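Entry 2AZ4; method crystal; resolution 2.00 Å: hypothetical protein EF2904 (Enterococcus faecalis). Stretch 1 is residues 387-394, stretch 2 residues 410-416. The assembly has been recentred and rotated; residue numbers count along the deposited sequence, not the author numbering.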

ATOM      1  N   ASP A 387      14.019   5.052 -12.268  1.00 24.66           N
ATOM      2  CA  ASP A 387      14.464   4.831 -10.896  1.00 24.14           C
ATOM      3  C   ASP A 387      14.543   3.354 -10.582  1.00 23.07           C
ATOM      4  O   ASP A 387      15.316   2.951  -9.751  1.00 22.70           O
ATOM      5  N   LEU A 388      13.737   2.556 -11.270  1.00 23.14           N
ATOM      6  CA  LEU A 388      13.826   1.102 -11.164  1.00 22.91           C
ATOM      7  C   LEU A 388      15.211   0.630 -11.601  1.00 22.55           C
ATOM      8  O   LEU A 388      15.848  -0.110 -10.886  1.00 21.32           O
ATOM      9  N   ASP A 389      15.673   1.098 -12.767  1.00 23.02           N
ATOM     10  CA  ASP A 389      17.057   0.854 -13.226  1.00 23.85           C
ATOM     11  C   ASP A 389      18.112   1.376 -12.262  1.00 23.51           C
ATOM     12  O   ASP A 389      19.141   0.733 -12.063  1.00 23.57           O
ATOM     13  N   LYS A 390      17.877   2.540 -11.648  1.00 22.95           N
ATOM     14  CA  LYS A 390      18.844   3.057 -10.692  1.00 22.62           C
ATOM     15  C   LYS A 390      18.922   2.173  -9.450  1.00 22.24           C
ATOM     16  O   LYS A 390      19.996   1.984  -8.892  1.00 21.47           O
ATOM     17  N   ILE A 391      17.786   1.624  -9.027  1.00 21.64           N
ATOM     18  CA  ILE A 391      17.768   0.785  -7.825  1.00 21.76           C
ATOM     19  C   ILE A 391      18.592  -0.468  -8.094  1.00 21.04           C
ATOM     20  O   ILE A 391      19.424  -0.833  -7.290  1.00 20.61           O
ATOM     21  N   ILE A 392      18.361  -1.087  -9.244  1.00 21.80           N
ATOM     22  CA  ILE A 392      19.120  -2.282  -9.671  1.00 22.94           C
ATOM     23  C   ILE A 392      20.610  -1.952  -9.771  1.00 23.55           C
ATOM     24  O   ILE A 392      21.443  -2.721  -9.296  1.00 23.90           O
ATOM     25  N   ALA A 393      20.930  -0.780 -10.333  1.00 24.24           N
ATOM     26  CA  ALA A 393      22.322  -0.316 -10.399  1.00 24.85           C
ATOM     27  C   ALA A 393      22.964  -0.176  -9.017  1.00 25.74           C
ATOM     28  O   ALA A 393      24.093  -0.625  -8.816  1.00 26.21           O
ATOM     29  N   LEU A 394      22.255   0.420  -8.051  1.00 25.67           N
ATOM     30  CA  LEU A 394      22.792   0.542  -6.695  1.00 26.05           C
ATOM     31  C   LEU A 394      22.997  -0.792  -5.987  1.00 25.95           C
ATOM     32  O   LEU A 394      23.965  -0.954  -5.246  1.00 26.56           O
ATOM     33  N   LYS A 410      10.811  -6.254 -19.392  1.00 31.43           N
ATOM     34  CA  LYS A 410      11.338  -4.887 -19.453  1.00 32.15           C
ATOM     35  C   LYS A 410      12.312  -4.567 -18.308  1.00 31.73           C
ATOM     36  O   LYS A 410      13.094  -3.608 -18.390  1.00 32.41           O
ATOM     37  N   LEU A 411      12.277  -5.371 -17.248  1.00 31.14           N
ATOM     38  CA  LEU A 411      13.185  -5.189 -16.119  1.00 30.69           C
ATOM     39  C   LEU A 411      14.481  -5.993 -16.289  1.00 30.54           C
ATOM     40  O   LEU A 411      14.486  -7.220 -16.137  1.00 30.26           O
ATOM     41  N   GLU A 412      15.573  -5.277 -16.554  1.00 30.60           N
ATOM     42  CA  GLU A 412      16.863  -5.876 -16.921  1.00 30.81           C
ATOM     43  C   GLU A 412      17.910  -5.803 -15.821  1.00 30.05           C
ATOM     44  O   GLU A 412      17.969  -4.819 -15.056  1.00 29.74           O
ATOM     45  N   ASN A 413      18.747  -6.839 -15.766  1.00 28.81           N
ATOM     46  CA  ASN A 413      19.878  -6.898 -14.854  1.00 28.09           C
ATOM     47  C   ASN A 413      21.231  -6.890 -15.605  1.00 28.57           C
ATOM     48  O   ASN A 413      21.716  -7.946 -16.000  1.00 27.25           O
ATOM     49  N   PRO A 414      21.825  -5.693 -15.805  1.00 29.70           N
ATOM     50  CA  PRO A 414      23.178  -5.576 -16.360  1.00 30.33           C
ATOM     51  C   PRO A 414      24.237  -6.307 -15.537  1.00 30.75           C
ATOM     52  O   PRO A 414      25.294  -6.620 -16.058  1.00 31.72           O
ATOM     53  N   TYR A 415      23.947  -6.590 -14.275  1.00 30.86           N
ATOM     54  CA  TYR A 415      24.961  -7.034 -13.339  1.00 30.98           C
ATOM     55  C   TYR A 415      25.025  -8.538 -13.158  1.00 31.15           C
ATOM     56  O   TYR A 415      25.932  -9.044 -12.504  1.00 31.97           O
ATOM     57  N   GLY A 416      24.080  -9.253 -13.742  1.00 31.24           N
ATOM     58  CA  GLY A 416      24.002 -10.698 -13.528  1.00 31.42           C
ATOM     59  C   GLY A 416      22.908 -11.323 -14.347  1.00 31.44           C
ATOM     60  O   GLY A 416      22.671 -10.925 -15.489  1.00 32.09           O
TER

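No direct hydrogen bond joins the helix 387-394 to the irregular segment 410-416; the polar link runs through two waters, both held by Asp389. The CA-to-CB bond of Asp389 points sideways, but the m rotamer brings the carboxylate nearer the loop, where Asp389 OD1 accepts from water 1 (2.9 Å) and water 2 (2.6 Å). Water 1 also donates to Glu412 O (2.6 Å); water 2 donates to Lys410 O (2.9 Å) and accepts from Glu412 N (3.0 Å), so the waters link the carboxylate of Asp389 to the backbone at Lys410 and Glu412. Beside this bridge the packing is mostly apolar and centres on Ile392 (m, t), which points toward the loop and is buried. Ile392 CD1 lies 3.9 Å from Leu411 CG and 3.6 Å from Glu412 O, while Ile392 CG2 sits 4.1 Å from Tyr415 CD2 and 3.8 Å from Asn413 OD1. One turn earlier, Leu388 (m, t) also points inward, its CB 4.0 Å from CD1 of Leu411 (t, p). Tyr415 (chi1 m) points toward the helix and meets Ala393 obliquely, with Ala393 CB 3.4 Å from Tyr415 OH. The type I turn from Asn413 to Gly416 carries this ring; within it, Tyr415 N donates to Asn413 OD1 (3.1 Å). Lys390 and Leu394 point away.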

ATOM      1  CB  ASP A 387      13.575   5.598  -9.897  1.00 24.31           C
ATOM      2  CG  ASP A 387      13.811   7.116  -9.969  1.00 25.72           C
ATOM      3  OD1 ASP A 387      14.788   7.508 -10.640  1.00 25.46           O
ATOM      4  OD2 ASP A 387      13.036   7.913  -9.383  1.00 25.74           O
ATOM      5  CB  LEU A 388      12.738   0.439 -12.007  1.00 22.73           C
ATOM      6  CG  LEU A 388      11.296   0.508 -11.494  1.00 23.59           C
ATOM      7  CD1 LEU A 388      10.310   0.035 -12.555  1.00 21.49           C
ATOM      8  CD2 LEU A 388      11.116  -0.287 -10.193  1.00 19.73           C
ATOM      9  CB  ASP A 389      17.292   1.468 -14.612  1.00 24.57           C
ATOM     10  CG  ASP A 389      16.431   0.832 -15.693  1.00 26.24           C
ATOM     11  OD1 ASP A 389      16.166  -0.387 -15.617  1.00 30.18           O
ATOM     12  OD2 ASP A 389      16.023   1.554 -16.630  1.00 29.84           O
ATOM     13  CB  LYS A 390      18.553   4.511 -10.304  1.00 23.36           C
ATOM     14  CG  LYS A 390      18.996   5.526 -11.332  1.00 25.64           C
ATOM     15  CD  LYS A 390      18.217   6.849 -11.222  1.00 29.96           C
ATOM     16  CE  LYS A 390      18.485   7.706 -12.475  1.00 33.36           C
ATOM     17  NZ  LYS A 390      17.749   9.024 -12.517  1.00 33.98           N
ATOM     18  CB  ILE A 391      16.323   0.448  -7.371  1.00 21.30           C
ATOM     19  CG1 ILE A 391      15.674   1.704  -6.755  1.00 23.26           C
ATOM     20  CG2 ILE A 391      16.318  -0.733  -6.389  1.00 21.64           C
ATOM     21  CD1 ILE A 391      14.121   1.658  -6.627  1.00 21.55           C
ATOM     22  CB  ILE A 392      18.595  -2.833 -11.012  1.00 23.43           C
ATOM     23  CG1 ILE A 392      17.137  -3.305 -10.859  1.00 22.55           C
ATOM     24  CG2 ILE A 392      19.515  -3.984 -11.557  1.00 24.28           C
ATOM     25  CD1 ILE A 392      16.357  -3.375 -12.135  1.00 20.51           C
ATOM     26  CB  ALA A 393      22.436   0.985 -11.208  1.00 25.04           C
ATOM     27  CB  LEU A 394      21.943   1.490  -5.831  1.00 26.36           C
ATOM     28  CG  LEU A 394      21.993   2.986  -6.149  1.00 26.64           C
ATOM     29  CD1 LEU A 394      20.726   3.643  -5.634  1.00 28.96           C
ATOM     30  CD2 LEU A 394      23.227   3.625  -5.547  1.00 26.78           C
ATOM     31  CB  LYS A 410      10.194  -3.880 -19.509  1.00 31.83           C
ATOM     32  CG  LYS A 410       9.411  -3.924 -20.811  1.00 33.58           C
ATOM     33  CD  LYS A 410       8.274  -2.878 -20.840  1.00 33.62           C
ATOM     34  CE  LYS A 410       8.799  -1.440 -20.878  1.00 37.82           C
ATOM     35  NZ  LYS A 410       8.885  -0.867 -22.266  1.00 37.74           N
ATOM     36  CB  LEU A 411      12.496  -5.527 -14.781  1.00 30.26           C
ATOM     37  CG  LEU A 411      13.047  -4.750 -13.580  1.00 30.68           C
ATOM     38  CD1 LEU A 411      12.757  -3.230 -13.691  1.00 30.45           C
ATOM     39  CD2 LEU A 411      12.533  -5.321 -12.246  1.00 30.50           C
ATOM     40  CB  GLU A 412      17.423  -5.199 -18.176  1.00 31.09           C
ATOM     41  CG  GLU A 412      16.718  -5.604 -19.472  1.00 32.33           C
ATOM     42  CD  GLU A 412      17.046  -4.688 -20.636  1.00 33.47           C
ATOM     43  OE1 GLU A 412      18.209  -4.242 -20.749  1.00 35.04           O
ATOM     44  OE2 GLU A 412      16.127  -4.425 -21.445  1.00 38.68           O
ATOM     45  CB  ASN A 413      19.777  -8.142 -13.978  1.00 26.74           C
ATOM     46  CG  ASN A 413      20.821  -8.178 -12.885  1.00 26.58           C
ATOM     47  OD1 ASN A 413      21.433  -7.155 -12.535  1.00 26.85           O
ATOM     48  ND2 ASN A 413      21.019  -9.361 -12.307  1.00 26.69           N
ATOM     49  CB  PRO A 414      23.451  -4.062 -16.304  1.00 30.27           C
ATOM     50  CG  PRO A 414      22.104  -3.437 -16.339  1.00 30.85           C
ATOM     51  CD  PRO A 414      21.238  -4.360 -15.540  1.00 29.48           C
ATOM     52  CB  TYR A 415      24.749  -6.323 -11.991  1.00 30.94           C
ATOM     53  CG  TYR A 415      24.725  -4.840 -12.195  1.00 30.53           C
ATOM     54  CD1 TYR A 415      25.916  -4.130 -12.354  1.00 30.69           C
ATOM     55  CD2 TYR A 415      23.515  -4.148 -12.326  1.00 31.36           C
ATOM     56  CE1 TYR A 415      25.914  -2.764 -12.592  1.00 31.06           C
ATOM     57  CE2 TYR A 415      23.502  -2.769 -12.573  1.00 30.82           C
ATOM     58  CZ  TYR A 415      24.712  -2.089 -12.702  1.00 30.74           C
ATOM     59  OH  TYR A 415      24.746  -0.733 -12.942  1.00 30.52           O
TER
HETATM   60  O   HOH W   1      18.346  -2.200 -15.072  1.00 26.51           O
HETATM   61  O   HOH W   2      15.402  -2.378 -17.077  1.00 30.07           O